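Local coordinates for carbohydrate kinase, FGGY (Novosphingobium aromaticivorans, PDB 3H6E), which is probably a carbohydrate kinase of the FGGY family that phosphorylates a sugar or related polyol with ATP, at residues Val254-Thr257 with Phe261-Met264; Glu278-Leu283 with Leu382-Ser387; Ile338-Met343 with Gly347-Gly352; Val377-Leu382 with Ser409-Cys414. All blocks are in the same frame, centred on the assembly; numbering follows the deposited sequence.

Interaction 1 of 4, residues Val254-Thr257 with Phe261-Met264; sequences VLST and FIAM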
# COMPACT_ATOMS: atom_id res chain seq x y z
N VAL A 254 -1.40 -2.40 -10.82
CA VAL A 254 -0.11 -1.92 -10.34
C VAL A 254 0.53 -2.96 -9.44
O VAL A 254 -0.08 -3.43 -8.47
CB VAL A 254 -0.23 -0.58 -9.60
CG1 VAL A 254 1.13 -0.15 -9.07
CG2 VAL A 254 -0.81 0.50 -10.51
N LEU A 255 1.76 -3.34 -9.76
CA LEU A 255 2.47 -4.32 -8.97
C LEU A 255 3.63 -3.65 -8.25
O LEU A 255 4.65 -3.34 -8.87
CB LEU A 255 3.01 -5.45 -9.84
CG LEU A 255 3.84 -6.50 -9.08
CD1 LEU A 255 2.92 -7.48 -8.38
CD2 LEU A 255 4.79 -7.23 -10.01
N SER A 256 3.46 -3.41 -6.96
CA SER A 256 4.53 -2.79 -6.18
C SER A 256 5.47 -3.87 -5.63
O SER A 256 5.05 -4.98 -5.30
CB SER A 256 3.97 -1.92 -5.05
OG SER A 256 3.25 -2.69 -4.11
N THR A 257 6.75 -3.53 -5.55
CA THR A 257 7.76 -4.48 -5.11
C THR A 257 8.60 -3.91 -3.97
O THR A 257 8.54 -2.71 -3.69
CB THR A 257 8.66 -4.93 -6.28
OG1 THR A 257 9.48 -3.83 -6.71
CG2 THR A 257 7.82 -5.42 -7.44
N PHE A 261 5.90 -7.99 -2.43
CA PHE A 261 5.41 -7.78 -3.78
C PHE A 261 3.89 -7.79 -3.71
O PHE A 261 3.29 -8.78 -3.29
CB PHE A 261 5.89 -8.90 -4.70
CG PHE A 261 7.33 -8.80 -5.10
CD1 PHE A 261 8.28 -8.35 -4.20
CD2 PHE A 261 7.73 -9.18 -6.37
CE1 PHE A 261 9.61 -8.26 -4.57
CE2 PHE A 261 9.06 -9.10 -6.74
CZ PHE A 261 10.00 -8.64 -5.85
N ILE A 262 3.26 -6.68 -4.10
CA ILE A 262 1.81 -6.56 -3.99
C ILE A 262 1.16 -6.19 -5.31
O ILE A 262 1.48 -5.16 -5.91
CB ILE A 262 1.40 -5.52 -2.93
CG1 ILE A 262 2.05 -5.85 -1.58
CG2 ILE A 262 -0.12 -5.47 -2.80
CD1 ILE A 262 1.75 -4.84 -0.50
N ALA A 263 0.24 -7.04 -5.77
CA ALA A 263 -0.52 -6.77 -6.97
C ALA A 263 -1.86 -6.15 -6.61
O ALA A 263 -2.68 -6.77 -5.94
CB ALA A 263 -0.72 -8.05 -7.77
N MSE A 264 -2.08 -4.91 -7.06
CA MSE A 264 -3.35 -4.24 -6.84
C MSE A 264 -4.01 -3.95 -8.18
O MSE A 264 -3.52 -3.13 -8.97
CB MSE A 264 -3.14 -2.95 -6.06
CG MSE A 264 -2.42 -3.16 -4.73
SE MSE A 264 -2.02 -1.48 -3.83
CE MSE A 264 -3.84 -0.93 -3.40
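Phe261 turns one face of its ring to Thr257, whose CB stands almost over the middle of it in a CH-pi contact, 3.9 Å from the ring centroid and 11° off the ring normal. The methyl CG2 spreads over the same face toward CD2 and CE2. With chi1 at 68°, Thr257 sets this methyl beside its backbone N, against the ring, while OG1 is taken up by Glu394 O and Phe397 N. Since Phe298 and Phe397 also meet the Phe261 ring, an alanine here would probably open a gap among these aromatics and leave the threonine methyl without its platform. The two residues flank the turn of a beta hairpin, strands 252-256 and 261-266, in the mixed sheet of the C-terminal domain, which has the actin-like ATPase fold of FGGY kinases. Val254 and Met264 exchange two backbone hydrogen bonds, and Ser256 and Ile262 do the same, with Ile262 N to Ser256 O at 2.7 Å. On one face of the hairpin Leu255 CD1 touches Ala263 CB at 3.7 Å, a non-hydrogen-bonded pair. On the other, Ser256 OG lies 3.6 Å from Ile262 CB, and farther along Val254 and Met264 both reach Leu238 of helix 233-241.

Interaction 2 of 4, residues Glu278-Leu283 with Leu382-Ser387; sequences EARDCL and LDLIGS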
# COMPACT_ATOMS: atom_id res chain seq x y z
N GLU A 278 -8.47 -16.67 0.44
CA GLU A 278 -7.78 -16.05 1.57
C GLU A 278 -6.47 -16.75 1.90
O GLU A 278 -5.49 -16.10 2.27
CB GLU A 278 -8.68 -16.02 2.81
CG GLU A 278 -7.97 -15.48 4.04
CD GLU A 278 -8.81 -15.58 5.30
OE1 GLU A 278 -9.90 -16.19 5.25
OE2 GLU A 278 -8.37 -15.05 6.35
N ALA A 279 -6.45 -18.07 1.78
CA ALA A 279 -5.28 -18.85 2.18
C ALA A 279 -4.09 -18.65 1.25
O ALA A 279 -2.96 -19.00 1.59
CB ALA A 279 -5.63 -20.32 2.28
N ARG A 280 -4.33 -18.09 0.07
CA ARG A 280 -3.25 -17.88 -0.88
C ARG A 280 -2.80 -16.42 -0.92
O ARG A 280 -2.22 -15.95 -1.91
CB ARG A 280 -3.60 -18.43 -2.26
CG ARG A 280 -3.28 -19.91 -2.40
CD ARG A 280 -4.08 -20.60 -3.50
NE ARG A 280 -3.65 -20.22 -4.84
CZ ARG A 280 -2.54 -20.65 -5.42
NH1 ARG A 280 -1.73 -21.48 -4.78
NH2 ARG A 280 -2.23 -20.26 -6.65
N ASP A 281 -3.07 -15.71 0.18
CA ASP A 281 -2.55 -14.37 0.41
C ASP A 281 -3.16 -13.32 -0.53
O ASP A 281 -2.45 -12.47 -1.08
CB ASP A 281 -1.02 -14.36 0.32
CG ASP A 281 -0.38 -13.58 1.46
OD1 ASP A 281 -1.06 -12.69 2.02
OD2 ASP A 281 0.79 -13.87 1.82
N CYS A 282 -4.48 -13.38 -0.71
CA CYS A 282 -5.20 -12.35 -1.45
C CYS A 282 -6.01 -11.50 -0.47
O CYS A 282 -6.25 -11.90 0.66
CB CYS A 282 -6.14 -12.98 -2.49
SG CYS A 282 -5.30 -13.87 -3.83
N LEU A 283 -6.41 -10.31 -0.91
CA LEU A 283 -7.23 -9.43 -0.09
C LEU A 283 -7.97 -8.42 -0.97
O LEU A 283 -7.71 -8.33 -2.17
CB LEU A 283 -6.39 -8.72 0.97
CG LEU A 283 -5.31 -7.73 0.50
CD1 LEU A 283 -5.04 -6.68 1.57
CD2 LEU A 283 -4.02 -8.46 0.11
N LEU A 382 -0.82 -12.60 -9.88
CA LEU A 382 -1.58 -11.75 -10.79
C LEU A 382 -2.80 -12.48 -11.34
O LEU A 382 -3.85 -11.88 -11.55
CB LEU A 382 -0.69 -11.29 -11.95
CG LEU A 382 0.32 -10.17 -11.63
CD1 LEU A 382 1.58 -10.30 -12.47
CD2 LEU A 382 -0.33 -8.79 -11.78
N ASP A 383 -2.66 -13.78 -11.55
CA ASP A 383 -3.75 -14.60 -12.08
C ASP A 383 -4.85 -14.88 -11.06
O ASP A 383 -6.02 -14.97 -11.42
CB ASP A 383 -3.22 -15.92 -12.65
CG ASP A 383 -2.55 -15.73 -14.00
OD1 ASP A 383 -2.78 -14.67 -14.62
OD2 ASP A 383 -1.79 -16.63 -14.42
N LEU A 384 -4.48 -15.01 -9.79
CA LEU A 384 -5.46 -15.19 -8.72
C LEU A 384 -6.53 -14.10 -8.69
O LEU A 384 -7.65 -14.33 -8.25
CB LEU A 384 -4.77 -15.26 -7.35
CG LEU A 384 -4.58 -16.63 -6.70
CD1 LEU A 384 -4.37 -17.73 -7.73
CD2 LEU A 384 -3.43 -16.59 -5.70
N ILE A 385 -6.18 -12.90 -9.16
CA ILE A 385 -7.09 -11.76 -9.09
C ILE A 385 -7.58 -11.31 -10.46
O ILE A 385 -8.30 -10.31 -10.57
CB ILE A 385 -6.43 -10.56 -8.35
CG1 ILE A 385 -5.12 -10.17 -9.03
CG2 ILE A 385 -6.20 -10.89 -6.89
CD1 ILE A 385 -4.44 -8.96 -8.41
N GLY A 386 -7.19 -12.03 -11.50
CA GLY A 386 -7.66 -11.73 -12.85
C GLY A 386 -6.98 -10.54 -13.50
O GLY A 386 -7.57 -9.90 -14.37
N SER A 387 -5.75 -10.25 -13.10
CA SER A 387 -4.98 -9.16 -13.69
C SER A 387 -4.72 -9.42 -15.17
O SER A 387 -4.23 -10.49 -15.54
CB SER A 387 -3.64 -8.97 -12.97
OG SER A 387 -3.80 -8.30 -11.73
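Leu382 O, which accepts from Ser387 N at 2.9 Å and weakly from Ile385 N at 3.5 Å, fixes the end of the helix from which Leu384 and Ile385 meet Cys282. Cys282 points its side chain toward them, with SG anti to its carbonyl carbon (chi1 -65°). Cys282 SG sits 3.8 Å from Leu384 CD2 and more loosely, at 4.4 Å, from Ile385 CG2. No hydrogen bond joins the two segments. What they join is the approach to an outermost strand of the large C-terminal-domain sheet, 282-286, and the C-terminal end of helix 363-384. That helix finishes in a Schellman motif, in which Gly386, at positive phi, donates to Asp383 O beside the bond from Ser387. The backbone thereby turns away just after Leu384 and Ile385 have been presented to the strand. Leu384 also meets Arg280: its methyl CD1 lies in the guanidinium plane, at the edge, 3.5 Å from Arg280 NH2, so apolar carbon rests against the rim of a charged group, not over its face. The other methyl, Leu384 CD2, is tucked farther back, 3.7 Å from Arg280 NE and 3.9 Å from Arg280 CB. The arginine chain bends at chi3 (72°), and the two side chains cross at about a right angle; Tyr349 adds a cation-pi contact to the guanidinium. Ile385 continues inward onto Ala296 and Ala263 of the neighbouring strands, while its carbonyl O accepts a hydrogen bond from Arg265 NH1. Next to Cys282, Asp281 forms a salt bridge with Arg297.

Interaction 3 of 4, residues Ile338-Met343 with Gly347-Gly352; sequences ILPTLM and GPYPHG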
# COMPACT_ATOMS: atom_id res chain seq x y z
N ILE A 338 14.27 -22.48 -8.92
CA ILE A 338 13.94 -22.42 -7.49
C ILE A 338 12.47 -22.73 -7.27
O ILE A 338 11.61 -22.16 -7.94
CB ILE A 338 14.18 -21.01 -6.93
CG1 ILE A 338 15.61 -20.55 -7.22
CG2 ILE A 338 13.86 -20.95 -5.44
CD1 ILE A 338 15.81 -19.05 -7.08
N LEU A 339 12.17 -23.61 -6.32
CA LEU A 339 10.79 -23.93 -5.99
C LEU A 339 10.33 -23.20 -4.72
O LEU A 339 11.08 -23.10 -3.75
CB LEU A 339 10.61 -25.44 -5.82
CG LEU A 339 11.18 -26.31 -6.95
CD1 LEU A 339 10.78 -27.76 -6.75
CD2 LEU A 339 10.71 -25.82 -8.31
N PRO A 340 9.09 -22.68 -4.73
CA PRO A 340 8.46 -22.00 -3.59
C PRO A 340 8.23 -22.96 -2.43
O PRO A 340 8.05 -24.15 -2.68
CB PRO A 340 7.10 -21.56 -4.16
CG PRO A 340 7.27 -21.57 -5.64
CD PRO A 340 8.22 -22.69 -5.92
N THR A 341 8.22 -22.47 -1.20
CA THR A 341 8.40 -21.05 -0.91
C THR A 341 9.51 -20.85 0.12
O THR A 341 9.86 -21.77 0.86
CB THR A 341 7.11 -20.43 -0.34
OG1 THR A 341 7.28 -19.02 -0.18
CG2 THR A 341 6.78 -21.04 1.01
N LEU A 342 10.05 -19.63 0.17
CA LEU A 342 11.08 -19.31 1.14
C LEU A 342 10.53 -18.53 2.34
O LEU A 342 11.27 -18.17 3.25
CB LEU A 342 12.23 -18.54 0.48
CG LEU A 342 12.99 -19.31 -0.60
CD1 LEU A 342 12.35 -19.11 -1.97
CD2 LEU A 342 14.46 -18.92 -0.63
N MSE A 343 9.22 -18.29 2.32
CA MSE A 343 8.52 -17.66 3.45
C MSE A 343 7.26 -18.42 3.84
O MSE A 343 6.15 -17.98 3.55
CB MSE A 343 8.15 -16.21 3.12
CG MSE A 343 9.19 -15.18 3.50
SE MSE A 343 9.92 -15.40 5.30
CE MSE A 343 8.30 -15.29 6.38
N GLY A 347 2.12 -15.70 0.75
CA GLY A 347 2.04 -15.77 -0.70
C GLY A 347 1.08 -16.81 -1.22
O GLY A 347 0.30 -17.39 -0.45
N PRO A 348 1.13 -17.06 -2.53
CA PRO A 348 0.26 -18.03 -3.22
C PRO A 348 0.61 -19.47 -2.86
O PRO A 348 -0.25 -20.34 -2.97
CB PRO A 348 0.55 -17.77 -4.70
CG PRO A 348 1.19 -16.42 -4.75
CD PRO A 348 1.96 -16.30 -3.48
N TYR A 349 1.85 -19.72 -2.45
CA TYR A 349 2.29 -21.08 -2.14
C TYR A 349 2.77 -21.21 -0.70
O TYR A 349 3.93 -21.57 -0.47
CB TYR A 349 3.43 -21.49 -3.07
CG TYR A 349 3.14 -21.29 -4.54
CD1 TYR A 349 2.57 -22.31 -5.30
CD2 TYR A 349 3.45 -20.10 -5.17
CE1 TYR A 349 2.31 -22.13 -6.65
CE2 TYR A 349 3.19 -19.91 -6.51
CZ TYR A 349 2.62 -20.93 -7.24
OH TYR A 349 2.37 -20.75 -8.58
N PRO A 350 1.88 -20.94 0.26
CA PRO A 350 2.25 -20.82 1.68
C PRO A 350 3.10 -21.99 2.16
O PRO A 350 4.03 -21.78 2.94
CB PRO A 350 0.91 -20.84 2.40
CG PRO A 350 -0.07 -20.37 1.40
CD PRO A 350 0.42 -20.88 0.08
N HIS A 351 2.79 -23.20 1.69
CA HIS A 351 3.47 -24.41 2.15
C HIS A 351 4.33 -25.09 1.08
O HIS A 351 4.67 -26.27 1.22
CB HIS A 351 2.46 -25.41 2.71
CG HIS A 351 1.65 -24.87 3.85
ND1 HIS A 351 0.28 -24.79 3.81
CD2 HIS A 351 2.03 -24.38 5.05
CE1 HIS A 351 -0.16 -24.28 4.95
NE2 HIS A 351 0.88 -24.02 5.72
N GLY A 352 4.67 -24.37 0.02
CA GLY A 352 5.54 -24.93 -1.00
C GLY A 352 6.87 -25.32 -0.40
O GLY A 352 7.56 -24.48 0.19
O HOH W 1 4.16 -18.34 -1.47
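An ST turn and a type I beta turn face each other in the long connection between strands 337-339 and 355-357, bringing Thr341 against Tyr349 and Gly352. In the ST turn Thr341 OG1 accepts from Met343 N at 3.2 Å in a nearly straight bond (173°). The type I turn runs from Tyr349 to Gly352 and is closed by Gly352 N to Tyr349 O at 2.9 Å. Thr341, which follows a cis peptide bond, sends its N-H to Gly352 O; the donor stands above the carbonyl plane, and the modelled length is short enough to be doubtful in detail. With OG1 anti to the backbone N (chi1 -175°), Thr341 CG2 falls between that N and the carbonyl carbon, facing the turn, 3.3 Å from Tyr349 O and 3.4 Å from Pro350 O. A water accepts from Tyr349 N at 2.9 Å and makes a weak bond with Thr341 OG1, bridging the two turns. Pro340 and Tyr349 lie side by side and point the same way. Pro340 CB is 3.8 Å from Tyr349 CB. Pro340 CG sits over one face of the ring, offset toward its rim. Trp464 of helix 457-468 touches both of these side chains, Tyr373 of helix 363-384 packs on Pro340, the Tyr349 hydroxyl probably bonds to Thr380 of that same helix, and Glu303 of helix 300-308 takes the N-H of Leu342.

Interaction 4 of 4, residues Val377-Leu382 with Ser409-Cys414; sequences VADTAL and SLRPDC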
# COMPACT_ATOMS: atom_id res chain seq x y z
N VAL A 377 6.09 -16.54 -9.46
CA VAL A 377 5.20 -16.43 -8.31
C VAL A 377 4.32 -15.19 -8.45
O VAL A 377 3.16 -15.19 -8.05
CB VAL A 377 5.98 -16.38 -6.98
CG1 VAL A 377 5.01 -16.27 -5.81
CG2 VAL A 377 6.86 -17.61 -6.83
N ALA A 378 4.88 -14.12 -9.02
CA ALA A 378 4.10 -12.93 -9.31
C ALA A 378 3.07 -13.26 -10.37
O ALA A 378 1.94 -12.77 -10.34
CB ALA A 378 5.00 -11.79 -9.78
N ASP A 379 3.46 -14.12 -11.31
CA ASP A 379 2.58 -14.57 -12.37
C ASP A 379 1.36 -15.30 -11.80
O ASP A 379 0.24 -15.06 -12.22
CB ASP A 379 3.34 -15.50 -13.32
CG ASP A 379 2.45 -16.10 -14.38
OD1 ASP A 379 2.16 -15.40 -15.38
OD2 ASP A 379 2.04 -17.27 -14.22
N THR A 380 1.61 -16.18 -10.84
CA THR A 380 0.53 -16.90 -10.17
C THR A 380 -0.36 -15.93 -9.39
O THR A 380 -1.58 -16.07 -9.38
CB THR A 380 1.09 -17.97 -9.22
OG1 THR A 380 1.71 -19.02 -9.99
CG2 THR A 380 -0.01 -18.57 -8.36
N ALA A 381 0.26 -14.95 -8.74
CA ALA A 381 -0.47 -13.99 -7.92
C ALA A 381 -1.35 -13.07 -8.76
O ALA A 381 -2.49 -12.79 -8.39
CB ALA A 381 0.49 -13.18 -7.07
N LEU A 382 -0.82 -12.60 -9.88
CA LEU A 382 -1.58 -11.75 -10.79
C LEU A 382 -2.80 -12.48 -11.34
O LEU A 382 -3.85 -11.88 -11.55
CB LEU A 382 -0.69 -11.29 -11.95
CG LEU A 382 0.32 -10.17 -11.63
CD1 LEU A 382 1.58 -10.30 -12.47
CD2 LEU A 382 -0.33 -8.79 -11.78
N SER A 409 7.59 -11.68 -20.83
CA SER A 409 7.57 -12.93 -21.58
C SER A 409 6.41 -13.82 -21.16
O SER A 409 5.73 -14.42 -22.00
CB SER A 409 8.89 -13.69 -21.41
OG SER A 409 9.99 -12.91 -21.85
N LEU A 410 6.19 -13.92 -19.86
CA LEU A 410 5.10 -14.73 -19.33
C LEU A 410 3.74 -14.20 -19.76
O LEU A 410 2.83 -14.98 -20.04
CB LEU A 410 5.18 -14.81 -17.80
CG LEU A 410 6.37 -15.62 -17.25
CD1 LEU A 410 6.58 -15.36 -15.77
CD2 LEU A 410 6.17 -17.10 -17.53
N ARG A 411 3.62 -12.88 -19.84
CA ARG A 411 2.38 -12.23 -20.26
C ARG A 411 2.58 -11.54 -21.61
O ARG A 411 2.63 -10.31 -21.68
CB ARG A 411 1.92 -11.23 -19.21
CG ARG A 411 2.03 -11.76 -17.79
CD ARG A 411 0.79 -11.39 -17.00
NE ARG A 411 0.56 -12.35 -15.92
CZ ARG A 411 -0.60 -12.53 -15.32
NH1 ARG A 411 -1.67 -11.84 -15.69
NH2 ARG A 411 -0.70 -13.43 -14.34
N PRO A 412 2.67 -12.34 -22.68
CA PRO A 412 3.11 -11.91 -24.02
C PRO A 412 2.24 -10.82 -24.66
O PRO A 412 2.77 -9.89 -25.25
CB PRO A 412 3.03 -13.21 -24.83
CG PRO A 412 1.99 -14.02 -24.10
CD PRO A 412 2.31 -13.77 -22.67
N ASP A 413 0.92 -10.96 -24.54
CA ASP A 413 0.00 -9.99 -25.14
C ASP A 413 -0.32 -8.89 -24.15
O ASP A 413 -0.95 -7.89 -24.49
CB ASP A 413 -1.30 -10.68 -25.58
CG ASP A 413 -1.05 -11.86 -26.48
OD1 ASP A 413 -0.23 -11.75 -27.40
OD2 ASP A 413 -1.69 -12.91 -26.26
N CYS A 414 0.11 -9.08 -22.91
CA CYS A 414 -0.06 -8.06 -21.89
C CYS A 414 1.03 -7.00 -22.04
O CYS A 414 2.13 -7.30 -22.50
CB CYS A 414 -0.00 -8.69 -20.50
SG CYS A 414 -0.13 -7.54 -19.12
O HOH W 2 1.29 -15.75 -18.21
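Arg411 reaches across to Asp379 with two weak bonds. Arg411 NE forms a long, weak salt bridge with Asp379 OD1 at 3.5 Å, and Arg411 NH2 donates to the Asp379 carbonyl O at 2.8 Å with a bent angle of 123°. The carbonyl O lies at the edge of the guanidinium, in its plane, whereas the carboxylate is turned 68° from that plane and so is not paired side-on with it. The main charged partners lie just beyond: Arg411 NH2 bridges to Asp383 OD1, and Asp379 OD2 to Arg461 NH1. A water lies 3.0 Å from Asp379 OD1 and near Leu410 O, between the two segments. An alanine in place of Arg411 is likely to leave Asp383 without its cationic mate and Asp379 O without this donor. The packing takes over on one face of the guanidinium, where Leu382 CB sits near the rim, 3.2 Å from Arg411 NH2. Leu410 packs against the acid, its CB 3.9 Å from Asp379 OD1 and its CD1 4.1 Å from Asp379 CB. Asp379 CG is anti to its backbone N (chi1 175°), which carries the carboxylate out toward Leu410 and Arg411. The contact ties the last turns of helix 363-384 to the end of helix 401-410; Ile391 of strand 390-394 touches both Leu382 and Arg411, and Arg461 of helix 457-468 touches Leu410.

Overall arrangement
Helix 363-384 runs through the set. Interactions 2 and 4, whose centres are about 13 Å apart, share Leu382, and Leu382 CD2 packs on Ala263 CB at 4.1 Å, which joins both to the hairpin of interaction 1, about 11 and 12 Å away between centres. Interaction 3 lies farther out, its centre about 17 Å from that of interaction 1 with no touch between them, but its loop meets interaction 2 through a probable hydrogen bond from Gly347 N to Asp281 OD2 and interaction 4 through Tyr349 and Thr380. Sheet, helix and outer loops of the C-terminal domain are thus linked one to the next in space; interaction 1 is the most central of the four.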